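Local coordinates for protein Glucanase/chitosanase (Paenibacillus fukuinensis, PDB 4ZY9) that binds chitosan through this CBM32 beta-sandwich module, one part of a larger enzyme that probably hydrolyses chitosan and beta-glucans, at residues 48-53 and 115-120; 75-80 and 90-95; 44-49 and 126-131; 25-30 and 37-42. The protein carries 1 engineered substitution. All blocks are in the same frame, centred on the assembly; numbering follows the deposited sequence.

How the interactions relate
From the N terminus, interaction 4 closes first: the chain passes 25-30, makes a short excursion and returns as 37-42 at strand 39-40. Soon afterwards 44-49 and 48-53 open interactions 3 and 1, which share Gln-48 and Trp-49; interaction 1 is nested inside the longer loop closed by interaction 3. The hairpin of interaction 2, 75-80 with 90-95, forms and closes inside both. Residues 115-120 then complete interaction 1, and 126-131 complete interaction 3. Interactions 1 and 2 lie in one five-stranded sheet, sharing the border between 114-122 and 75-80. Interactions 3 and 4 meet where Ser-129 bonds to Trp-39, and they tie the loops at the sandwich's end to its second sheet.

Interaction 1 (48-53 and 115-120); sequences QWIYVN and VRMHGT. Engineered in segment 115-120: Met-117 (natural residue Val).
Strands 48-53 and 115-120 run antiparallel, 175° between their directions, as neighbours in the five-stranded sheet of the CBM32 beta-sandwich. Three hydrogen-bonded pairs, Gln-48 with Gly-119, Ile-50 with Met-117 and Val-52 with Val-115, supply two N-H...O bonds each. The shortest, Gly-119 N to Gln-48 O at 2.8 Å, lies nearly along the C=O axis. Between these pairs Trp-49 CA comes 3.1 Å from Met-117 O in a CA-H...O contact.

Trp-49, Tyr-51, Arg-116 and His-118 share one face of the sheet. Arg-116 sends CG anti to its backbone N, then bends at chi3 (72°), so that CD packs 3.9 Å from Trp-49 CB and NH1 stands over the indole, toward its rim. This is a cation-pi contact, with Arg-116 CZ 5.0 Å from the centroid of the Trp-49 five-membered ring and the two planes 49° apart. His-118 CD2 sits 3.7 Å above the centre of the Arg-116 guanidinium, and the same CD2 touches Trp-49 CD1. On the other face Ile-50 CG2 meets CB of the engineered selenomethionine Met-117 at 4.1 Å, beside Phe-133.

Trp-89 gives Arg-116 a second cation-pi contact. The guanidinium charge is probably stabilised by the pi faces of Trp-49 and Trp-89, with Gln-78 OE1 fixing NH2, while Ile-50, Val-52, Val-115 and Met-117 contribute apolar packing on the other face.

Interaction 2 (75-80 and 90-95); sequences YTIQVS and TTVYTT
Seven backbone bonds, one of them weak, join the two strands of this antiparallel hairpin at the edge of the five-stranded sheet of the CBM32 beta-sandwich. At its classic beta bulge Val-92 and Tyr-93 both face Ile-77. Ile-77 O accepts Val-92 N at 2.8 Å, nearly along the C=O axis, and the weak bond from Tyr-93 N. Ile-77 N in turn donates to Tyr-93 O at 2.9 Å, coming from above the carbonyl plane. Tyr-75 with Thr-95 and Val-79 with Thr-90 each exchange two bonds, Thr-90 N reaching Val-79 O almost straight (170°). Thr-76 and Gln-78 make backbone bonds with His-118 and Arg-116 of strand 114-122.

Among the side chains, Tyr-75 OH accepts a bond from a water at 2.9 Å and is also bonded to Asp-103. That water bridges to Tyr-93 OH at 2.7 Å, joining two rings that cross obliquely with their planes 50° apart. Gln-78 OE1 is taken by Arg-116, while NE2 makes a weak bond to Thr-76 OG1. Thr-95 points OG1 anti to its backbone N, where Thr-97 N binds it; the same torsion lays CG2 over the Tyr-75 ring, 3.9 Å from the centroid, as a CH-pi contact. Within the bulge Ile-77 CG2 packs on Val-92 CG2 at 3.7 Å.

The doubled grip on Ile-77 O absorbs the extra residue. Water and Asp-103 satisfy the hydroxyl of buried Tyr-75, while Ile-77, Val-79 and Val-92 pack apolarly.

Interaction 3 (44-49 and 126-131); sequences GVDPQW and YGYSLW
Tyr-128 and Asp-46 adopt the same first torsion, CG anti to the carbonyl carbon and beside the backbone N (chi1 -60° and -59°), and this brings the phenol OH onto the carboxylate, the two side chains crossing at about a right angle. Tyr-128 OH donates to Asp-46 OD1 at 2.6 Å, a short bond that meets the oxygen from above the carboxylate plane. Ring and carboxylate planes stand almost perpendicular, 89° apart. Asp-46 OD1 is also in a salt bridge with Arg-122 NE, which would tend to keep the acid ionised.

Gln-48 packs obliquely along one side of the phenol. Its CG lies 3.3 Å from Tyr-128 CD1, and its CB 3.4 Å from that same atom, a tight fit. Val-45 O lies in plane at the ring's edge, 3.9 Å from Tyr-128 CE1. Further out, Gly-44 N donates nearly straight to Tyr-126 O at 2.9 Å; at the backbone angles of Gly-44 a CB would collide with the carbonyl oxygen of the preceding residue. Tyr-126 O also accepts from Arg-122 NH1, so this arginine bonds to both loops.

A leucine in place of Tyr-128 would lose the hydroxyl bond to Asp-46 and would probably loosen the packing against Gln-48.

Loop 44-47, with a cis peptide before Pro-47, leads into strand 48-54. From the loop preceding strand 129-136 the Tyr-128 side chain reaches across to it and packs against Trp-39 of strand 39-40 and Arg-122 at the end of strand 114-122.

Interaction 4 (25-30 and 37-42); sequences FEASRA and TRWASA
Phe-25 O is held by two contacts: a hydrogen bond from Ala-40 N at 3.2 Å, arriving in plane on a lone pair, and a CA-H...O contact from Trp-39 CA at 3.4 Å. Trp-39 CD1 packs close beside it. This is loop-to-strand packing in the F5/8 type C, galactose-binding-like beta-sandwich, where 25-30 folds back on strand 39-40.

Phe-25 and Arg-38 lie side by side, pointing the same way. Phe-25 CE1 sits over one face of the Arg-38 guanidinium, 3.6 Å from CZ, with the two planes 57° apart. The neighbouring ring atom, Phe-25 CD1, meets Ala-40 CB at 3.8 Å. An alanine at Phe-25 would remove the ring and would probably leave the Arg-38 guanidinium less firmly placed, although its NH1 also bonds to Ser-129.

Residues 27-30 are turned helically, with Arg-29 N bonded to Glu-26 O, and Arg-29 NH2 makes a salt bridge with Glu-26 OE1 at 2.9 Å. Arg-29 CB rests against the carbonyl of Arg-38. Trp-39 directs CG anti to its backbone N, and its NE1 bonds to Ser-19 O. Beside that indole, Ala-27 CA comes to 3.6 Å from Trp-39 CD1.

Interaction 1 (48-53 and 115-120)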
loop_
_atom_site.group_PDB
_atom_site.type_symbol
_atom_site.label_atom_id
_atom_site.label_comp_id
_atom_site.label_asym_id
_atom_site.label_seq_id
_atom_site.Cartn_x
_atom_site.Cartn_y
_atom_site.Cartn_z
ATOM N N GLN A 48 9.758 -4.862 1.692
ATOM C CA GLN A 48 8.932 -4.133 2.632
ATOM C C GLN A 48 7.519 -4.126 2.199
ATOM O O GLN A 48 7.237 -4.305 1.006
ATOM C CB GLN A 48 9.413 -2.693 2.852
ATOM C CG GLN A 48 10.842 -2.605 3.283
ATOM C CD GLN A 48 11.164 -3.080 4.705
ATOM O OE1 GLN A 48 12.389 -3.355 4.996
ATOM N NE2 GLN A 48 10.253 -3.038 5.588
ATOM N N TRP A 49 6.584 -3.895 3.038
ATOM C CA TRP A 49 5.114 -3.947 2.707
ATOM C C TRP A 49 4.331 -3.078 3.599
ATOM O O TRP A 49 4.763 -2.777 4.755
ATOM C CB TRP A 49 4.620 -5.412 2.633
ATOM C CG TRP A 49 4.809 -6.210 3.885
ATOM C CD1 TRP A 49 5.794 -7.140 4.092
ATOM C CD2 TRP A 49 4.088 -6.105 5.109
ATOM N NE1 TRP A 49 5.720 -7.658 5.328
ATOM C CE2 TRP A 49 4.670 -7.106 6.006
ATOM C CE3 TRP A 49 3.012 -5.388 5.523
ATOM C CZ2 TRP A 49 4.217 -7.284 7.320
ATOM C CZ3 TRP A 49 2.596 -5.550 6.918
ATOM C CH2 TRP A 49 3.180 -6.490 7.733
ATOM N N ILE A 50 3.127 -2.720 3.168
ATOM C CA ILE A 50 2.186 -2.011 3.955
ATOM C C ILE A 50 0.818 -2.466 3.574
ATOM O O ILE A 50 0.546 -2.607 2.350
ATOM C CB ILE A 50 2.358 -0.477 3.795
ATOM C CG1 ILE A 50 1.355 0.304 4.665
ATOM C CG2 ILE A 50 2.297 -0.038 2.331
ATOM C CD1 ILE A 50 1.765 1.713 4.837
ATOM N N TYR A 51 -0.080 -2.694 4.501
ATOM C CA TYR A 51 -1.444 -3.005 4.195
ATOM C C TYR A 51 -2.388 -2.190 5.022
ATOM O O TYR A 51 -2.020 -1.628 6.098
ATOM C CB TYR A 51 -1.850 -4.518 4.302
ATOM C CG TYR A 51 -1.840 -5.139 5.665
ATOM C CD1 TYR A 51 -2.856 -4.935 6.585
ATOM C CD2 TYR A 51 -0.858 -5.996 6.037
ATOM C CE1 TYR A 51 -2.860 -5.601 7.811
ATOM C CE2 TYR A 51 -0.872 -6.671 7.281
ATOM C CZ TYR A 51 -1.881 -6.423 8.098
ATOM O OH TYR A 51 -1.894 -7.111 9.332
ATOM N N VAL A 52 -3.623 -2.051 4.565
ATOM C CA VAL A 52 -4.743 -1.397 5.235
ATOM C C VAL A 52 -5.818 -2.388 5.523
ATOM O O VAL A 52 -6.113 -3.247 4.724
ATOM C CB VAL A 52 -5.247 -0.177 4.446
ATOM C CG1 VAL A 52 -5.758 -0.527 3.089
ATOM C CG2 VAL A 52 -6.220 0.630 5.253
ATOM N N ASN A 53 -6.450 -2.231 6.727
ATOM C CA ASN A 53 -7.644 -2.967 7.136
ATOM C C ASN A 53 -8.811 -2.111 6.808
ATOM O O ASN A 53 -9.009 -1.052 7.476
ATOM C CB ASN A 53 -7.499 -3.253 8.641
ATOM C CG ASN A 53 -8.687 -4.030 9.186
ATOM O OD1 ASN A 53 -9.723 -4.099 8.589
ATOM N ND2 ASN A 53 -8.529 -4.565 10.393
ATOM N N VAL A 115 -5.754 -4.781 1.989
ATOM C CA VAL A 115 -5.152 -4.502 0.688
ATOM C C VAL A 115 -3.683 -4.138 0.953
ATOM O O VAL A 115 -3.447 -3.262 1.836
ATOM C CB VAL A 115 -5.890 -3.359 -0.040
ATOM C CG1 VAL A 115 -5.233 -3.112 -1.403
ATOM C CG2 VAL A 115 -7.333 -3.701 -0.172
ATOM N N ARG A 116 -2.755 -4.794 0.308
ATOM C CA ARG A 116 -1.352 -4.677 0.565
ATOM C C ARG A 116 -0.568 -4.226 -0.649
ATOM O O ARG A 116 -0.824 -4.720 -1.754
ATOM C CB ARG A 116 -0.786 -6.033 1.001
ATOM C CG ARG A 116 0.663 -6.036 1.485
ATOM C CD ARG A 116 1.108 -7.198 2.369
ATOM N NE ARG A 116 1.226 -8.443 1.608
ATOM C CZ ARG A 116 1.991 -9.492 1.994
ATOM N NH1 ARG A 116 2.610 -9.434 3.157
ATOM N NH2 ARG A 116 2.105 -10.515 1.213
HETATM N N MSE A 117 0.387 -3.386 -0.430
HETATM C CA MSE A 117 1.494 -3.108 -1.391
HETATM C C MSE A 117 2.694 -3.843 -0.872
HETATM O O MSE A 117 3.125 -3.588 0.292
HETATM C CB MSE A 117 1.774 -1.637 -1.436
HETATM C CG MSE A 117 2.721 -1.188 -2.555
HETATM SE SE MSE A 117 4.630 -1.773 -2.319
HETATM C CE MSE A 117 5.043 -0.921 -0.631
ATOM N N HIS A 118 3.174 -4.864 -1.560
ATOM C CA HIS A 118 4.344 -5.644 -1.185
ATOM C C HIS A 118 5.469 -5.341 -2.161
ATOM O O HIS A 118 5.314 -5.584 -3.347
ATOM C CB HIS A 118 4.008 -7.157 -1.151
ATOM C CG HIS A 118 5.075 -7.993 -0.627
ATOM N ND1 HIS A 118 6.122 -8.407 -1.381
ATOM C CD2 HIS A 118 5.319 -8.405 0.634
ATOM C CE1 HIS A 118 6.980 -9.080 -0.616
ATOM N NE2 HIS A 118 6.511 -9.080 0.608
ATOM N N GLY A 119 6.531 -4.811 -1.697
ATOM C CA GLY A 119 7.585 -4.351 -2.512
ATOM C C GLY A 119 8.831 -5.163 -2.374
ATOM O O GLY A 119 9.281 -5.476 -1.233
ATOM N N THR A 120 9.501 -5.516 -3.471
ATOM C CA THR A 120 10.701 -6.328 -3.473
ATOM C C THR A 120 11.938 -5.704 -4.031
ATOM O O THR A 120 13.063 -6.193 -3.718
ATOM C CB THR A 120 10.458 -7.721 -4.128
ATOM O OG1 THR A 120 10.119 -7.459 -5.479
ATOM C CG2 THR A 120 9.388 -8.532 -3.435
#

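Interaction 2 (75-80 and 90-95)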
loop_
_atom_site.group_PDB
_atom_site.type_symbol
_atom_site.label_atom_id
_atom_site.label_comp_id
_atom_site.label_asym_id
_atom_site.label_seq_id
_atom_site.Cartn_x
_atom_site.Cartn_y
_atom_site.Cartn_z
ATOM N N TYR A 75 6.970 -4.315 -7.295
ATOM C CA TYR A 75 5.956 -4.509 -6.211
ATOM C C TYR A 75 4.801 -5.187 -6.743
ATOM O O TYR A 75 4.564 -5.261 -8.004
ATOM C CB TYR A 75 5.585 -3.217 -5.556
ATOM C CG TYR A 75 4.816 -2.247 -6.473
ATOM C CD1 TYR A 75 3.427 -2.241 -6.396
ATOM C CD2 TYR A 75 5.454 -1.285 -7.226
ATOM C CE1 TYR A 75 2.694 -1.364 -7.212
ATOM C CE2 TYR A 75 4.709 -0.336 -7.943
ATOM C CZ TYR A 75 3.338 -0.421 -7.863
ATOM O OH TYR A 75 2.525 0.466 -8.586
ATOM N N THR A 76 3.994 -5.710 -5.844
ATOM C CA THR A 76 2.661 -6.230 -6.149
ATOM C C THR A 76 1.629 -5.513 -5.333
ATOM O O THR A 76 1.936 -4.931 -4.240
ATOM C CB THR A 76 2.550 -7.770 -5.843
ATOM O OG1 THR A 76 3.013 -7.991 -4.506
ATOM C CG2 THR A 76 3.577 -8.595 -6.750
ATOM N N ILE A 77 0.426 -5.552 -5.813
ATOM C CA ILE A 77 -0.787 -5.227 -5.046
ATOM C C ILE A 77 -1.477 -6.510 -4.733
ATOM O O ILE A 77 -1.706 -7.322 -5.660
ATOM C CB ILE A 77 -1.723 -4.224 -5.779
ATOM C CG1 ILE A 77 -1.012 -2.989 -6.131
ATOM C CG2 ILE A 77 -2.966 -3.990 -4.934
ATOM C CD1 ILE A 77 -0.562 -2.188 -4.932
ATOM N N GLN A 78 -1.816 -6.734 -3.482
ATOM C CA GLN A 78 -2.429 -7.996 -3.046
ATOM C C GLN A 78 -3.621 -7.753 -2.204
ATOM O O GLN A 78 -3.725 -6.695 -1.532
ATOM C CB GLN A 78 -1.429 -8.830 -2.277
ATOM C CG GLN A 78 -0.090 -8.983 -2.977
ATOM C CD GLN A 78 0.904 -9.761 -2.175
ATOM O OE1 GLN A 78 0.736 -9.863 -0.961
ATOM N NE2 GLN A 78 2.076 -10.094 -2.755
ATOM N N VAL A 79 -4.581 -8.670 -2.182
ATOM C CA VAL A 79 -5.781 -8.537 -1.386
ATOM C C VAL A 79 -5.951 -9.812 -0.559
ATOM O O VAL A 79 -5.625 -10.914 -1.013
ATOM C CB VAL A 79 -7.008 -8.265 -2.272
ATOM C CG1 VAL A 79 -6.910 -6.845 -2.904
ATOM C CG2 VAL A 79 -7.282 -9.318 -3.329
ATOM N N SER A 80 -6.641 -9.616 0.545
ATOM C CA SER A 80 -7.031 -10.758 1.424
ATOM C C SER A 80 -8.438 -10.503 1.971
ATOM O O SER A 80 -8.774 -9.389 2.366
ATOM C CB SER A 80 -6.038 -10.902 2.575
ATOM O OG SER A 80 -6.576 -11.805 3.588
ATOM N N THR A 90 -3.985 -12.799 -2.459
ATOM C CA THR A 90 -4.014 -12.957 -3.907
ATOM C C THR A 90 -3.441 -11.713 -4.537
ATOM O O THR A 90 -3.879 -10.566 -4.244
ATOM C CB THR A 90 -5.435 -13.149 -4.394
ATOM O OG1 THR A 90 -5.975 -14.386 -3.851
ATOM C CG2 THR A 90 -5.455 -13.326 -5.864
ATOM N N THR A 91 -2.439 -11.889 -5.402
ATOM C CA THR A 91 -1.912 -10.808 -6.186
ATOM C C THR A 91 -2.815 -10.362 -7.271
ATOM O O THR A 91 -3.329 -11.240 -8.006
ATOM C CB THR A 91 -0.513 -11.203 -6.742
ATOM O OG1 THR A 91 0.268 -11.455 -5.566
ATOM C CG2 THR A 91 0.036 -10.194 -7.674
ATOM N N VAL A 92 -3.097 -9.100 -7.353
ATOM C CA VAL A 92 -3.930 -8.506 -8.443
ATOM C C VAL A 92 -3.159 -7.669 -9.390
ATOM O O VAL A 92 -3.745 -7.346 -10.480
ATOM C CB VAL A 92 -5.121 -7.780 -7.816
ATOM C CG1 VAL A 92 -5.933 -8.717 -7.007
ATOM C CG2 VAL A 92 -4.685 -6.538 -7.066
ATOM N N TYR A 93 -1.921 -7.358 -9.098
ATOM C CA TYR A 93 -1.138 -6.532 -9.970
ATOM C C TYR A 93 0.336 -6.808 -9.679
ATOM O O TYR A 93 0.655 -6.877 -8.421
ATOM C CB TYR A 93 -1.374 -5.030 -9.811
ATOM C CG TYR A 93 -0.462 -4.134 -10.584
ATOM C CD1 TYR A 93 -0.697 -3.963 -11.962
ATOM C CD2 TYR A 93 0.569 -3.504 -10.041
ATOM C CE1 TYR A 93 0.108 -3.155 -12.698
ATOM C CE2 TYR A 93 1.404 -2.646 -10.757
ATOM C CZ TYR A 93 1.149 -2.488 -12.123
ATOM O OH TYR A 93 1.982 -1.639 -12.868
ATOM N N THR A 94 1.188 -6.950 -10.628
ATOM C CA THR A 94 2.577 -7.084 -10.492
ATOM C C THR A 94 3.368 -6.134 -11.406
ATOM O O THR A 94 2.985 -6.061 -12.648
ATOM C CB THR A 94 3.095 -8.513 -10.774
ATOM O OG1 THR A 94 2.371 -9.444 -10.018
ATOM C CG2 THR A 94 4.551 -8.656 -10.663
ATOM N N THR A 95 4.419 -5.450 -10.986
ATOM C CA THR A 95 5.312 -4.782 -11.900
ATOM C C THR A 95 6.697 -5.018 -11.477
ATOM O O THR A 95 7.014 -5.245 -10.282
ATOM C CB THR A 95 5.039 -3.278 -11.968
ATOM O OG1 THR A 95 5.835 -2.738 -12.974
ATOM C CG2 THR A 95 5.359 -2.517 -10.620
HETATM O O HOH W 1 2.976 0.386 -11.446
#

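Interaction 3 (44-49 and 126-131)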
loop_
_atom_site.group_PDB
_atom_site.type_symbol
_atom_site.label_atom_id
_atom_site.label_comp_id
_atom_site.label_asym_id
_atom_site.label_seq_id
_atom_site.Cartn_x
_atom_site.Cartn_y
_atom_site.Cartn_z
ATOM N N GLY A 44 17.295 0.263 3.295
ATOM C CA GLY A 44 18.347 -0.701 2.966
ATOM C C GLY A 44 17.977 -2.166 2.922
ATOM O O GLY A 44 18.880 -3.014 2.780
ATOM N N VAL A 45 16.720 -2.535 3.019
ATOM C CA VAL A 45 16.321 -3.886 3.212
ATOM C C VAL A 45 15.075 -4.199 2.434
ATOM O O VAL A 45 14.036 -3.491 2.501
ATOM C CB VAL A 45 15.974 -4.170 4.680
ATOM C CG1 VAL A 45 15.366 -5.519 4.925
ATOM C CG2 VAL A 45 17.124 -3.988 5.648
ATOM N N ASP A 46 15.155 -5.260 1.618
ATOM C CA ASP A 46 14.032 -5.788 0.851
ATOM C C ASP A 46 13.570 -7.082 1.421
ATOM O O ASP A 46 14.462 -7.870 1.924
ATOM C CB ASP A 46 14.487 -6.015 -0.608
ATOM C CG ASP A 46 14.974 -4.735 -1.231
ATOM O OD1 ASP A 46 14.222 -3.720 -1.200
ATOM O OD2 ASP A 46 16.105 -4.690 -1.723
ATOM N N PRO A 47 12.326 -7.456 1.396
ATOM C CA PRO A 47 11.199 -6.629 0.922
ATOM C C PRO A 47 10.686 -5.734 2.009
ATOM O O PRO A 47 11.106 -5.782 3.172
ATOM C CB PRO A 47 10.127 -7.695 0.582
ATOM C CG PRO A 47 10.316 -8.747 1.722
ATOM C CD PRO A 47 11.842 -8.761 1.920
ATOM N N GLN A 48 9.758 -4.862 1.692
ATOM C CA GLN A 48 8.932 -4.133 2.632
ATOM C C GLN A 48 7.519 -4.126 2.199
ATOM O O GLN A 48 7.237 -4.305 1.006
ATOM C CB GLN A 48 9.413 -2.693 2.852
ATOM C CG GLN A 48 10.842 -2.605 3.283
ATOM C CD GLN A 48 11.164 -3.080 4.705
ATOM O OE1 GLN A 48 12.389 -3.355 4.996
ATOM N NE2 GLN A 48 10.253 -3.038 5.588
ATOM N N TRP A 49 6.584 -3.895 3.038
ATOM C CA TRP A 49 5.114 -3.947 2.707
ATOM C C TRP A 49 4.331 -3.078 3.599
ATOM O O TRP A 49 4.763 -2.777 4.755
ATOM C CB TRP A 49 4.620 -5.412 2.633
ATOM C CG TRP A 49 4.809 -6.210 3.885
ATOM C CD1 TRP A 49 5.794 -7.140 4.092
ATOM C CD2 TRP A 49 4.088 -6.105 5.109
ATOM N NE1 TRP A 49 5.720 -7.658 5.328
ATOM C CE2 TRP A 49 4.670 -7.106 6.006
ATOM C CE3 TRP A 49 3.012 -5.388 5.523
ATOM C CZ2 TRP A 49 4.217 -7.284 7.320
ATOM C CZ3 TRP A 49 2.596 -5.550 6.918
ATOM C CH2 TRP A 49 3.180 -6.490 7.733
ATOM N N TYR A 126 17.395 3.762 -0.675
ATOM C CA TYR A 126 16.865 4.128 0.650
ATOM C C TYR A 126 15.863 3.056 1.054
ATOM O O TYR A 126 16.234 1.877 1.076
ATOM C CB TYR A 126 16.330 5.571 0.692
ATOM C CG TYR A 126 17.392 6.542 0.232
ATOM C CD1 TYR A 126 18.575 6.605 0.880
ATOM C CD2 TYR A 126 17.304 7.205 -0.976
ATOM C CE1 TYR A 126 19.623 7.443 0.411
ATOM C CE2 TYR A 126 18.335 8.035 -1.488
ATOM C CZ TYR A 126 19.486 8.152 -0.791
ATOM O OH TYR A 126 20.542 8.931 -1.175
ATOM N N GLY A 127 14.617 3.443 1.439
ATOM C CA GLY A 127 13.599 2.468 1.788
ATOM C C GLY A 127 12.446 2.502 0.720
ATOM O O GLY A 127 12.692 2.724 -0.472
ATOM N N TYR A 128 11.243 2.340 1.250
ATOM C CA TYR A 128 9.998 2.403 0.535
ATOM C C TYR A 128 9.146 3.460 1.209
ATOM O O TYR A 128 9.038 3.394 2.466
ATOM C CB TYR A 128 9.261 1.077 0.499
ATOM C CG TYR A 128 9.954 -0.078 -0.123
ATOM C CD1 TYR A 128 11.005 -0.759 0.495
ATOM C CD2 TYR A 128 9.506 -0.551 -1.358
ATOM C CE1 TYR A 128 11.605 -1.859 -0.114
ATOM C CE2 TYR A 128 10.124 -1.618 -1.897
ATOM C CZ TYR A 128 11.165 -2.274 -1.307
ATOM O OH TYR A 128 11.751 -3.386 -1.977
ATOM N N SER A 129 8.558 4.400 0.469
ATOM C CA SER A 129 7.774 5.446 1.151
ATOM C C SER A 129 6.634 5.969 0.289
ATOM O O SER A 129 6.781 6.191 -0.910
ATOM C CB SER A 129 8.705 6.600 1.497
ATOM O OG SER A 129 8.051 7.610 2.173
ATOM N N LEU A 130 5.457 6.058 0.928
ATOM C CA LEU A 130 4.195 6.432 0.330
ATOM C C LEU A 130 3.593 7.614 1.052
ATOM O O LEU A 130 3.312 7.487 2.262
ATOM C CB LEU A 130 3.210 5.303 0.341
ATOM C CG LEU A 130 3.470 4.164 -0.623
ATOM C CD1 LEU A 130 2.775 2.897 -0.239
ATOM C CD2 LEU A 130 3.143 4.564 -2.075
ATOM N N TRP A 131 3.300 8.716 0.336
ATOM C CA TRP A 131 2.466 9.756 0.835
ATOM C C TRP A 131 1.056 9.315 1.078
ATOM O O TRP A 131 0.418 9.702 2.070
ATOM C CB TRP A 131 2.477 11.013 -0.138
ATOM C CG TRP A 131 3.790 11.597 -0.475
ATOM C CD1 TRP A 131 4.362 11.515 -1.682
ATOM C CD2 TRP A 131 4.637 12.435 0.370
ATOM N NE1 TRP A 131 5.543 12.223 -1.654
ATOM C CE2 TRP A 131 5.761 12.731 -0.389
ATOM C CE3 TRP A 131 4.574 12.870 1.700
ATOM C CZ2 TRP A 131 6.762 13.579 0.121
ATOM C CZ3 TRP A 131 5.619 13.647 2.158
ATOM C CH2 TRP A 131 6.704 13.916 1.381
#

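Interaction 4 (25-30 and 37-42)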
loop_
_atom_site.group_PDB
_atom_site.type_symbol
_atom_site.label_atom_id
_atom_site.label_comp_id
_atom_site.label_asym_id
_atom_site.label_seq_id
_atom_site.Cartn_x
_atom_site.Cartn_y
_atom_site.Cartn_z
ATOM N N PHE A 25 6.679 8.384 10.762
ATOM C CA PHE A 25 6.629 7.659 9.446
ATOM C C PHE A 25 5.825 6.413 9.568
ATOM O O PHE A 25 6.034 5.448 8.805
ATOM C CB PHE A 25 8.057 7.384 9.009
ATOM C CG PHE A 25 8.804 8.661 8.693
ATOM C CD1 PHE A 25 8.431 9.408 7.589
ATOM C CD2 PHE A 25 9.835 9.157 9.500
ATOM C CE1 PHE A 25 9.085 10.608 7.264
ATOM C CE2 PHE A 25 10.517 10.302 9.124
ATOM C CZ PHE A 25 10.171 11.001 8.024
ATOM N N GLU A 26 4.881 6.424 10.481
ATOM C CA GLU A 26 4.013 5.281 10.739
ATOM C C GLU A 26 3.195 4.899 9.484
ATOM O O GLU A 26 2.898 5.740 8.609
ATOM C CB GLU A 26 3.030 5.582 11.871
ATOM C CG GLU A 26 3.662 5.800 13.249
ATOM C CD GLU A 26 4.286 7.196 13.406
ATOM O OE1 GLU A 26 4.024 8.104 12.624
ATOM O OE2 GLU A 26 5.101 7.376 14.400
ATOM N N ALA A 27 2.820 3.651 9.432
ATOM C CA ALA A 27 1.994 3.142 8.299
ATOM C C ALA A 27 0.736 3.969 8.128
ATOM O O ALA A 27 0.346 4.248 6.986
ATOM C CB ALA A 27 1.660 1.688 8.561
ATOM N N SER A 28 0.136 4.400 9.223
ATOM C CA SER A 28 -1.064 5.223 9.176
ATOM C C SER A 28 -0.936 6.453 8.308
ATOM O O SER A 28 -1.925 6.973 7.837
ATOM C CB SER A 28 -1.529 5.618 10.666
ATOM O OG SER A 28 -0.532 6.521 11.181
ATOM N N ARG A 29 0.232 7.015 8.197
ATOM C CA ARG A 29 0.397 8.259 7.480
ATOM C C ARG A 29 0.141 8.148 6.028
ATOM O O ARG A 29 -0.155 9.150 5.359
ATOM C CB ARG A 29 1.812 8.821 7.689
ATOM C CG ARG A 29 2.319 8.952 9.130
ATOM C CD ARG A 29 1.442 9.775 9.895
ATOM N NE ARG A 29 1.901 9.868 11.285
ATOM C CZ ARG A 29 2.784 10.743 11.779
ATOM N NH1 ARG A 29 3.469 11.618 10.987
ATOM N NH2 ARG A 29 2.988 10.730 13.133
ATOM N N ALA A 30 0.208 6.933 5.451
ATOM C CA ALA A 30 -0.197 6.770 4.015
ATOM C C ALA A 30 -1.682 6.841 3.852
ATOM O O ALA A 30 -2.172 6.986 2.699
ATOM C CB ALA A 30 0.345 5.474 3.503
ATOM N N THR A 37 2.350 14.060 4.730
ATOM C CA THR A 37 2.796 13.033 5.686
ATOM C C THR A 37 2.969 11.746 4.861
ATOM O O THR A 37 2.335 11.574 3.800
ATOM C CB THR A 37 1.720 12.755 6.729
ATOM O OG1 THR A 37 0.524 12.276 6.005
ATOM C CG2 THR A 37 1.441 13.875 7.592
ATOM N N ARG A 38 3.859 10.890 5.302
ATOM C CA ARG A 38 4.091 9.608 4.585
ATOM C C ARG A 38 4.494 8.507 5.535
ATOM O O ARG A 38 5.122 8.764 6.581
ATOM C CB ARG A 38 5.206 9.846 3.541
ATOM C CG ARG A 38 6.585 10.326 4.071
ATOM C CD ARG A 38 7.437 10.731 2.944
ATOM N NE ARG A 38 8.660 11.356 3.464
ATOM C CZ ARG A 38 9.812 10.747 3.695
ATOM N NH1 ARG A 38 10.004 9.475 3.318
ATOM N NH2 ARG A 38 10.840 11.422 4.182
ATOM N N TRP A 39 4.109 7.286 5.167
ATOM C CA TRP A 39 4.815 6.110 5.673
ATOM C C TRP A 39 6.180 6.070 5.029
ATOM O O TRP A 39 6.316 6.320 3.817
ATOM C CB TRP A 39 4.042 4.847 5.284
ATOM C CG TRP A 39 4.813 3.617 5.475
ATOM C CD1 TRP A 39 5.272 3.098 6.739
ATOM C CD2 TRP A 39 5.260 2.683 4.486
ATOM N NE1 TRP A 39 5.952 1.953 6.512
ATOM C CE2 TRP A 39 5.968 1.633 5.163
ATOM C CE3 TRP A 39 5.145 2.593 3.086
ATOM C CZ2 TRP A 39 6.458 0.510 4.527
ATOM C CZ3 TRP A 39 5.670 1.533 2.456
ATOM C CH2 TRP A 39 6.325 0.489 3.155
ATOM N N ALA A 40 7.180 5.664 5.790
ATOM C CA ALA A 40 8.511 5.316 5.203
ATOM C C ALA A 40 8.965 4.072 5.965
ATOM O O ALA A 40 8.879 4.053 7.230
ATOM C CB ALA A 40 9.497 6.456 5.378
ATOM N N SER A 41 9.460 3.094 5.266
ATOM C CA SER A 41 9.953 1.848 5.888
ATOM C C SER A 41 11.358 2.069 6.408
ATOM O O SER A 41 12.031 3.066 6.135
ATOM C CB SER A 41 10.026 0.753 4.753
ATOM O OG SER A 41 11.049 0.937 3.858
ATOM N N ALA A 42 11.879 1.031 7.096
ATOM C CA ALA A 42 13.308 0.995 7.290
ATOM C C ALA A 42 14.028 1.016 6.007
ATOM O O ALA A 42 13.494 0.512 5.009
ATOM C CB ALA A 42 13.705 -0.248 8.093
#